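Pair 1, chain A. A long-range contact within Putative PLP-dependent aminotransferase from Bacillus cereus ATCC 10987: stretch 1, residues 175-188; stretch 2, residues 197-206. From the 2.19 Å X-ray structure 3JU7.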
# COMPACT_ATOMS: atom_id res chain seq x y z
N TYR A 175 -24.68 -1.46 2.67
CA TYR A 175 -24.43 -0.96 1.34
C TYR A 175 -23.53 -1.90 0.56
O TYR A 175 -22.44 -2.22 1.04
CB TYR A 175 -23.76 0.41 1.39
CG TYR A 175 -23.62 0.94 0.01
CD1 TYR A 175 -24.72 1.50 -0.62
CD2 TYR A 175 -22.45 0.81 -0.71
CE1 TYR A 175 -24.65 1.95 -1.90
CE2 TYR A 175 -22.37 1.27 -2.03
CZ TYR A 175 -23.49 1.84 -2.61
OH TYR A 175 -23.49 2.31 -3.90
N GLY A 176 -24.00 -2.30 -0.63
CA GLY A 176 -23.26 -3.14 -1.58
C GLY A 176 -23.63 -4.62 -1.59
O GLY A 176 -23.11 -5.40 -2.41
N GLN A 177 -24.51 -5.01 -0.68
CA GLN A 177 -24.86 -6.42 -0.46
C GLN A 177 -25.19 -7.10 -1.78
O GLN A 177 -25.96 -6.54 -2.59
CB GLN A 177 -26.04 -6.52 0.51
CG GLN A 177 -26.54 -7.96 0.83
CD GLN A 177 -25.54 -8.74 1.67
OE1 GLN A 177 -25.20 -8.31 2.78
NE2 GLN A 177 -25.01 -9.85 1.12
N ASP A 178 -24.59 -8.27 -2.01
CA ASP A 178 -24.88 -9.11 -3.16
C ASP A 178 -24.48 -8.50 -4.51
O ASP A 178 -24.83 -9.04 -5.53
CB ASP A 178 -26.38 -9.52 -3.21
CG ASP A 178 -26.79 -10.39 -2.01
OD1 ASP A 178 -25.91 -10.88 -1.29
OD2 ASP A 178 -28.01 -10.57 -1.76
N PHE A 179 -23.76 -7.39 -4.52
CA PHE A 179 -23.35 -6.81 -5.80
C PHE A 179 -22.37 -7.74 -6.53
O PHE A 179 -21.42 -8.29 -5.91
CB PHE A 179 -22.72 -5.47 -5.56
CG PHE A 179 -22.35 -4.71 -6.81
CD1 PHE A 179 -23.33 -4.33 -7.73
CD2 PHE A 179 -21.05 -4.31 -7.00
CE1 PHE A 179 -23.01 -3.58 -8.85
CE2 PHE A 179 -20.70 -3.52 -8.11
CZ PHE A 179 -21.67 -3.16 -9.05
N SER A 180 -22.60 -7.92 -7.83
CA SER A 180 -21.76 -8.78 -8.64
C SER A 180 -20.37 -8.23 -8.88
O SER A 180 -19.44 -9.00 -9.04
CB SER A 180 -22.39 -8.99 -10.00
OG SER A 180 -23.58 -9.69 -9.81
N GLY A 181 -20.26 -6.90 -8.97
CA GLY A 181 -18.96 -6.27 -9.16
C GLY A 181 -18.19 -6.24 -7.86
O GLY A 181 -18.36 -7.10 -6.99
N MSE A 182 -17.34 -5.23 -7.73
CA MSE A 182 -16.57 -5.05 -6.51
C MSE A 182 -16.89 -3.71 -5.88
O MSE A 182 -17.20 -2.76 -6.60
CB MSE A 182 -15.08 -5.17 -6.80
CG MSE A 182 -14.69 -6.60 -6.82
SE MSE A 182 -12.92 -7.08 -7.33
CE MSE A 182 -13.04 -8.76 -6.37
N ILE A 183 -16.87 -3.69 -4.55
CA ILE A 183 -17.03 -2.46 -3.77
C ILE A 183 -15.77 -2.25 -2.92
O ILE A 183 -15.31 -3.16 -2.23
CB ILE A 183 -18.31 -2.53 -2.89
CG1 ILE A 183 -19.47 -3.05 -3.77
CG2 ILE A 183 -18.56 -1.20 -2.27
CD1 ILE A 183 -20.80 -2.48 -3.59
N ILE A 184 -15.21 -1.06 -3.02
CA ILE A 184 -14.06 -0.64 -2.25
C ILE A 184 -14.48 0.32 -1.13
O ILE A 184 -15.23 1.25 -1.33
CB ILE A 184 -13.01 0.08 -3.12
CG1 ILE A 184 -12.69 -0.70 -4.43
CG2 ILE A 184 -11.77 0.33 -2.31
CD1 ILE A 184 -12.70 -2.25 -4.31
N TYR A 185 -14.00 0.05 0.08
CA TYR A 185 -14.25 0.87 1.22
C TYR A 185 -12.92 1.17 1.87
O TYR A 185 -11.97 0.37 1.81
CB TYR A 185 -15.10 0.14 2.29
CG TYR A 185 -16.39 -0.49 1.86
CD1 TYR A 185 -17.60 0.19 1.92
CD2 TYR A 185 -16.42 -1.85 1.52
CE1 TYR A 185 -18.85 -0.46 1.54
CE2 TYR A 185 -17.61 -2.49 1.15
CZ TYR A 185 -18.83 -1.80 1.15
OH TYR A 185 -20.00 -2.52 0.80
N SER A 186 -12.90 2.29 2.58
CA SER A 186 -11.71 2.75 3.28
C SER A 186 -11.85 2.67 4.79
O SER A 186 -12.93 2.90 5.33
CB SER A 186 -11.37 4.18 2.86
OG SER A 186 -10.24 4.65 3.56
N PHE A 187 -10.75 2.35 5.47
CA PHE A 187 -10.66 2.42 6.92
C PHE A 187 -9.63 3.52 7.34
O PHE A 187 -9.06 3.48 8.44
CB PHE A 187 -10.23 1.08 7.51
CG PHE A 187 -11.13 -0.10 7.18
CD1 PHE A 187 -12.52 0.00 7.14
CD2 PHE A 187 -10.56 -1.36 7.02
CE1 PHE A 187 -13.32 -1.12 6.89
CE2 PHE A 187 -11.36 -2.50 6.77
CZ PHE A 187 -12.74 -2.38 6.73
N HIS A 188 -9.39 4.50 6.49
CA HIS A 188 -8.51 5.60 6.88
C HIS A 188 -9.04 6.25 8.16
O HIS A 188 -10.26 6.28 8.39
CB HIS A 188 -8.42 6.63 5.77
CG HIS A 188 -7.34 7.64 5.95
ND1 HIS A 188 -7.58 8.91 6.43
CD2 HIS A 188 -6.02 7.60 5.64
CE1 HIS A 188 -6.45 9.60 6.44
NE2 HIS A 188 -5.48 8.83 5.95
N GLU A 197 -4.63 3.39 8.69
CA GLU A 197 -4.64 3.06 7.28
C GLU A 197 -5.24 1.66 7.09
O GLU A 197 -4.97 0.73 7.86
CB GLU A 197 -3.24 3.10 6.70
CG GLU A 197 -2.61 4.49 6.67
CD GLU A 197 -3.08 5.38 5.51
OE1 GLU A 197 -3.67 4.88 4.53
OE2 GLU A 197 -2.80 6.59 5.57
N GLY A 198 -6.10 1.53 6.09
CA GLY A 198 -6.72 0.26 5.79
C GLY A 198 -7.85 0.42 4.78
O GLY A 198 -8.24 1.52 4.43
N GLY A 199 -8.39 -0.70 4.35
CA GLY A 199 -9.51 -0.73 3.45
C GLY A 199 -10.03 -2.15 3.32
O GLY A 199 -9.48 -3.07 3.92
N LEU A 200 -11.10 -2.29 2.52
CA LEU A 200 -11.79 -3.55 2.31
C LEU A 200 -12.39 -3.60 0.90
O LEU A 200 -12.80 -2.56 0.32
CB LEU A 200 -12.90 -3.70 3.32
CG LEU A 200 -13.57 -5.09 3.48
CD1 LEU A 200 -12.77 -6.00 4.40
CD2 LEU A 200 -14.98 -4.99 3.97
N ILE A 201 -12.44 -4.82 0.35
CA ILE A 201 -13.15 -5.07 -0.90
C ILE A 201 -14.20 -6.12 -0.66
O ILE A 201 -13.92 -7.13 -0.06
CB ILE A 201 -12.24 -5.53 -2.08
CG1 ILE A 201 -11.03 -4.60 -2.19
CG2 ILE A 201 -13.05 -5.55 -3.37
CD1 ILE A 201 -10.10 -4.89 -3.39
N TYR A 202 -15.42 -5.86 -1.12
CA TYR A 202 -16.51 -6.83 -1.03
C TYR A 202 -16.95 -7.20 -2.44
O TYR A 202 -16.96 -6.35 -3.33
CB TYR A 202 -17.74 -6.24 -0.32
CG TYR A 202 -18.94 -7.13 -0.45
CD1 TYR A 202 -19.12 -8.22 0.41
CD2 TYR A 202 -19.88 -6.95 -1.47
CE1 TYR A 202 -20.22 -9.07 0.29
CE2 TYR A 202 -20.97 -7.81 -1.60
CZ TYR A 202 -21.15 -8.85 -0.71
OH TYR A 202 -22.24 -9.70 -0.85
N SER A 203 -17.29 -8.47 -2.65
CA SER A 203 -18.01 -8.88 -3.86
C SER A 203 -18.87 -10.07 -3.51
O SER A 203 -18.58 -10.86 -2.60
CB SER A 203 -17.09 -9.19 -5.05
OG SER A 203 -17.81 -9.53 -6.22
N LYS A 204 -19.98 -10.16 -4.22
CA LYS A 204 -20.75 -11.38 -4.15
C LYS A 204 -19.92 -12.50 -4.80
O LYS A 204 -20.09 -13.68 -4.47
CB LYS A 204 -22.07 -11.17 -4.86
CG LYS A 204 -22.96 -12.39 -4.93
CD LYS A 204 -23.44 -12.83 -3.58
CE LYS A 204 -24.58 -13.84 -3.73
NZ LYS A 204 -25.49 -13.81 -2.58
N ASN A 205 -18.99 -12.12 -5.69
CA ASN A 205 -18.17 -13.10 -6.40
C ASN A 205 -16.96 -13.54 -5.59
O ASN A 205 -15.94 -12.85 -5.54
CB ASN A 205 -17.75 -12.53 -7.74
CG ASN A 205 -17.11 -13.57 -8.63
OD1 ASN A 205 -16.22 -14.34 -8.21
ND2 ASN A 205 -17.53 -13.58 -9.88
N GLU A 206 -17.09 -14.69 -4.95
CA GLU A 206 -16.08 -15.19 -4.03
C GLU A 206 -14.77 -15.50 -4.72
O GLU A 206 -13.72 -15.15 -4.22
CB GLU A 206 -16.59 -16.43 -3.29
CG GLU A 206 -17.83 -16.12 -2.42
CD GLU A 206 -18.35 -17.32 -1.66
OE1 GLU A 206 -17.55 -18.22 -1.31
OE2 GLU A 206 -19.57 -17.37 -1.41

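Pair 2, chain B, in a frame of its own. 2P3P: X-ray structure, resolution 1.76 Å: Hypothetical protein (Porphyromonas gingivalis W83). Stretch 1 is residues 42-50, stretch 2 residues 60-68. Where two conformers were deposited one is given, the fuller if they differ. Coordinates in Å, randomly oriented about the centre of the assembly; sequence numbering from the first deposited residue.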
# COMPACT_ATOMS: atom_id res chain seq x y z
N LEU B 42 0.68 16.67 14.37
CA LEU B 42 1.25 15.32 14.25
C LEU B 42 2.74 15.30 14.56
O LEU B 42 3.50 16.11 14.06
CB LEU B 42 1.04 14.80 12.83
CG LEU B 42 -0.40 14.93 12.28
CD1 LEU B 42 -0.58 14.01 11.06
CD2 LEU B 42 -1.44 14.68 13.36
N SER B 43 3.14 14.34 15.40
CA SER B 43 4.52 14.26 15.89
C SER B 43 5.08 12.88 15.65
O SER B 43 4.50 12.06 14.94
CB SER B 43 4.56 14.55 17.39
OG SER B 43 3.96 13.47 18.12
N GLY B 44 6.21 12.57 16.30
CA GLY B 44 6.77 11.23 16.22
C GLY B 44 6.03 10.17 17.03
O GLY B 44 6.34 8.97 16.91
N PHE B 45 5.07 10.63 17.85
CA PHE B 45 4.24 9.79 18.69
C PHE B 45 2.94 9.63 17.93
O PHE B 45 2.12 10.58 17.80
CB PHE B 45 4.04 10.40 20.05
CG PHE B 45 5.31 10.55 20.82
CD1 PHE B 45 5.90 9.46 21.39
CD2 PHE B 45 5.94 11.78 20.91
CE1 PHE B 45 7.02 9.59 22.11
CE2 PHE B 45 7.12 11.92 21.60
CZ PHE B 45 7.68 10.81 22.19
N THR B 46 2.79 8.44 17.38
CA THR B 46 1.58 8.12 16.66
C THR B 46 0.34 8.34 17.52
O THR B 46 0.27 7.88 18.70
CB THR B 46 1.67 6.65 16.21
OG1 THR B 46 2.86 6.51 15.40
CG2 THR B 46 0.41 6.24 15.47
N HIS B 47 -0.62 9.07 16.95
CA HIS B 47 -1.89 9.38 17.63
C HIS B 47 -3.00 8.52 17.04
O HIS B 47 -3.20 8.54 15.84
CB HIS B 47 -2.23 10.86 17.51
CG HIS B 47 -3.58 11.22 18.03
ND1 HIS B 47 -3.84 11.29 19.38
CD2 HIS B 47 -4.74 11.49 17.40
CE1 HIS B 47 -5.10 11.64 19.56
NE2 HIS B 47 -5.67 11.75 18.38
N THR B 48 -3.64 7.72 17.91
CA THR B 48 -4.75 6.86 17.52
C THR B 48 -6.12 7.50 17.76
O THR B 48 -6.40 8.06 18.82
CB THR B 48 -4.65 5.49 18.25
OG1 THR B 48 -4.99 5.65 19.63
CG2 THR B 48 -3.26 4.97 18.14
N ALA B 49 -6.98 7.41 16.75
CA ALA B 49 -8.32 7.95 16.80
C ALA B 49 -9.27 7.04 16.01
O ALA B 49 -8.85 6.23 15.13
CB ALA B 49 -8.34 9.37 16.26
N SER B 50 -10.53 7.11 16.37
CA SER B 50 -11.54 6.34 15.66
C SER B 50 -12.82 7.16 15.59
O SER B 50 -13.10 7.97 16.47
CB SER B 50 -11.74 4.96 16.31
OG SER B 50 -12.31 5.07 17.59
N THR B 60 -10.64 4.01 11.59
CA THR B 60 -9.59 4.26 12.57
C THR B 60 -8.40 4.94 11.91
O THR B 60 -8.02 4.62 10.77
CB THR B 60 -9.15 2.96 13.23
OG1 THR B 60 -8.55 2.12 12.25
CG2 THR B 60 -10.36 2.26 13.83
N PHE B 61 -7.76 5.83 12.65
CA PHE B 61 -6.62 6.58 12.16
C PHE B 61 -5.42 6.36 13.06
O PHE B 61 -5.57 6.36 14.29
CB PHE B 61 -6.94 8.08 12.16
CG PHE B 61 -8.02 8.49 11.21
CD1 PHE B 61 -7.71 8.88 9.92
CD2 PHE B 61 -9.34 8.48 11.60
CE1 PHE B 61 -8.71 9.27 9.05
CE2 PHE B 61 -10.33 8.88 10.72
CZ PHE B 61 -10.00 9.25 9.44
N LEU B 62 -4.25 6.13 12.45
CA LEU B 62 -2.97 6.32 13.09
C LEU B 62 -2.34 7.54 12.42
O LEU B 62 -2.08 7.51 11.24
CB LEU B 62 -2.06 5.11 12.91
CG LEU B 62 -2.56 3.82 13.58
CD1 LEU B 62 -1.54 2.72 13.32
CD2 LEU B 62 -2.80 4.02 15.06
N LEU B 63 -2.15 8.59 13.21
CA LEU B 63 -1.65 9.89 12.74
C LEU B 63 -0.24 10.13 13.29
O LEU B 63 -0.07 10.33 14.48
CB LEU B 63 -2.58 11.03 13.16
CG LEU B 63 -4.04 10.90 12.70
CD1 LEU B 63 -4.87 12.00 13.38
CD2 LEU B 63 -4.21 11.00 11.18
N ASN B 64 0.75 10.11 12.41
CA ASN B 64 2.13 10.36 12.76
C ASN B 64 2.70 11.42 11.77
O ASN B 64 2.22 11.54 10.65
CB ASN B 64 2.89 9.01 12.73
CG ASN B 64 4.36 9.13 13.12
OD1 ASN B 64 5.15 9.77 12.41
ND2 ASN B 64 4.74 8.47 14.22
N ARG B 65 3.68 12.19 12.23
CA ARG B 65 4.31 13.24 11.40
C ARG B 65 4.85 12.69 10.08
O ARG B 65 4.94 13.44 9.08
CB ARG B 65 5.45 13.94 12.16
CG ARG B 65 5.94 15.23 11.49
CD ARG B 65 7.28 15.70 12.02
NE ARG B 65 7.67 16.99 11.46
CZ ARG B 65 7.17 18.16 11.85
NH1 ARG B 65 6.29 18.21 12.85
NH2 ARG B 65 7.60 19.28 11.29
N ASN B 66 5.24 11.42 10.08
CA ASN B 66 5.80 10.78 8.90
C ASN B 66 4.97 9.73 8.20
O ASN B 66 5.38 9.24 7.15
CB ASN B 66 7.18 10.23 9.22
CG ASN B 66 8.15 11.34 9.59
OD1 ASN B 66 8.79 11.28 10.63
ND2 ASN B 66 8.23 12.37 8.74
N PHE B 67 3.81 9.39 8.74
CA PHE B 67 2.90 8.49 8.02
C PHE B 67 1.49 8.55 8.65
O PHE B 67 1.34 8.85 9.86
CB PHE B 67 3.43 7.05 8.10
CG PHE B 67 3.43 6.48 9.51
CD1 PHE B 67 2.31 5.81 10.00
CD2 PHE B 67 4.54 6.58 10.33
CE1 PHE B 67 2.28 5.32 11.28
CE2 PHE B 67 4.50 6.06 11.66
CZ PHE B 67 3.39 5.44 12.10
N ILE B 68 0.48 8.27 7.84
CA ILE B 68 -0.89 8.13 8.28
C ILE B 68 -1.39 6.76 7.79
O ILE B 68 -1.25 6.43 6.61
CB ILE B 68 -1.78 9.27 7.71
CG1 ILE B 68 -1.35 10.60 8.36
CG2 ILE B 68 -3.27 8.94 7.85
CD1 ILE B 68 -1.89 11.79 7.72
O HOH W 1 1.17 12.41 16.14

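Both pairs are two antiparallel strands, and the loop leading into the first strand runs beside the C-terminal end of the second. Fourteen central residues superpose with an RMSD of 0.8 Å, and the strand axes run at 162° in pair 1 and 163° in pair 2, approaching to 4.6 Å in each. The register is the same: Ile A183 faces Tyr A202 where His B47 faces Leu B63, and Tyr A185 faces Leu A200 where Ala B49 faces Phe B61. Each of these four couples closes two backbone hydrogen bonds. In the first match, Ile A183 N to Tyr A202 O and Tyr A202 N to Ile A183 O are both 2.9 Å, while His B47 N to Leu B63 O and Leu B63 N to His B47 O are both 2.8 Å.

The backbone rule extends into the loop. Lys A204 N donates to Phe A179 O at 2.9 Å, and at the matching positions Arg B65 N donates to Ser B43 O at 2.8 Å. One more backbone bond past the paired strand residues thus ties the incoming loop to the partner in both pairs, although the residues carrying the carbonyl, Phe A179 and Ser B43, differ.

Ser A203 and Asn B64 coincide within 0.3 Å at CA, and each is a polar residue that reaches across to the loop. Ser A203 OG donates to the carbonyl of Gly A181, OG to O 2.6 Å, and accepts from its own stretch, Asn A205 N to Ser A203 OG being 2.9 Å. Asn B64 divides the same two jobs between its amide atoms: ND2 donates to Thr B46 OG1 at 3.0 Å and weakly to Gly B44 O at 3.2 Å, while OD1 accepts from Asn B66 N at 2.9 Å. In pair 2 a water adds a further tie, donating to Phe B45 O at 2.6 Å and to Leu B63 O at 2.9 Å.

The face bearing Tyr A202 and Leu B63 is filled in contrasting ways. Tyr A202 sends its ring under the type II turn from Gly A176 to Phe A179, and Asp A178 N donates to Tyr A202 OH at 3.0 Å. Leu B63 is shorter, and Leu B42 comes in to meet it, with Leu B42 CD2 to Leu B63 CB at 3.8 Å. Beside these, Tyr A185 packs its CE2 4.0 Å from Tyr A202 CB, whereas the matching Ala B49 offers only a methyl group on this face.

On the other face, branched side chains serve both pairs: Ile A184 CD1 lies 3.4 Å from Ile A201 CG2, and Thr B48 CG2 lies 3.3 Å from Leu B62 CD2. Gly A199 and Thr B60 match as well, but an ideal CB on Gly A199 would clash with Tyr A185 O at 2.9 Å; the backbone of pair 2 accommodates the threonine, whose CG2 sits 3.9 Å from Ser B50 CB. The long basic residues Lys A204 and Arg B65 also match, yet only the lysine forms a salt bridge across the contact, Lys A204 NZ to Asp A178 OD1 at 3.2 Å.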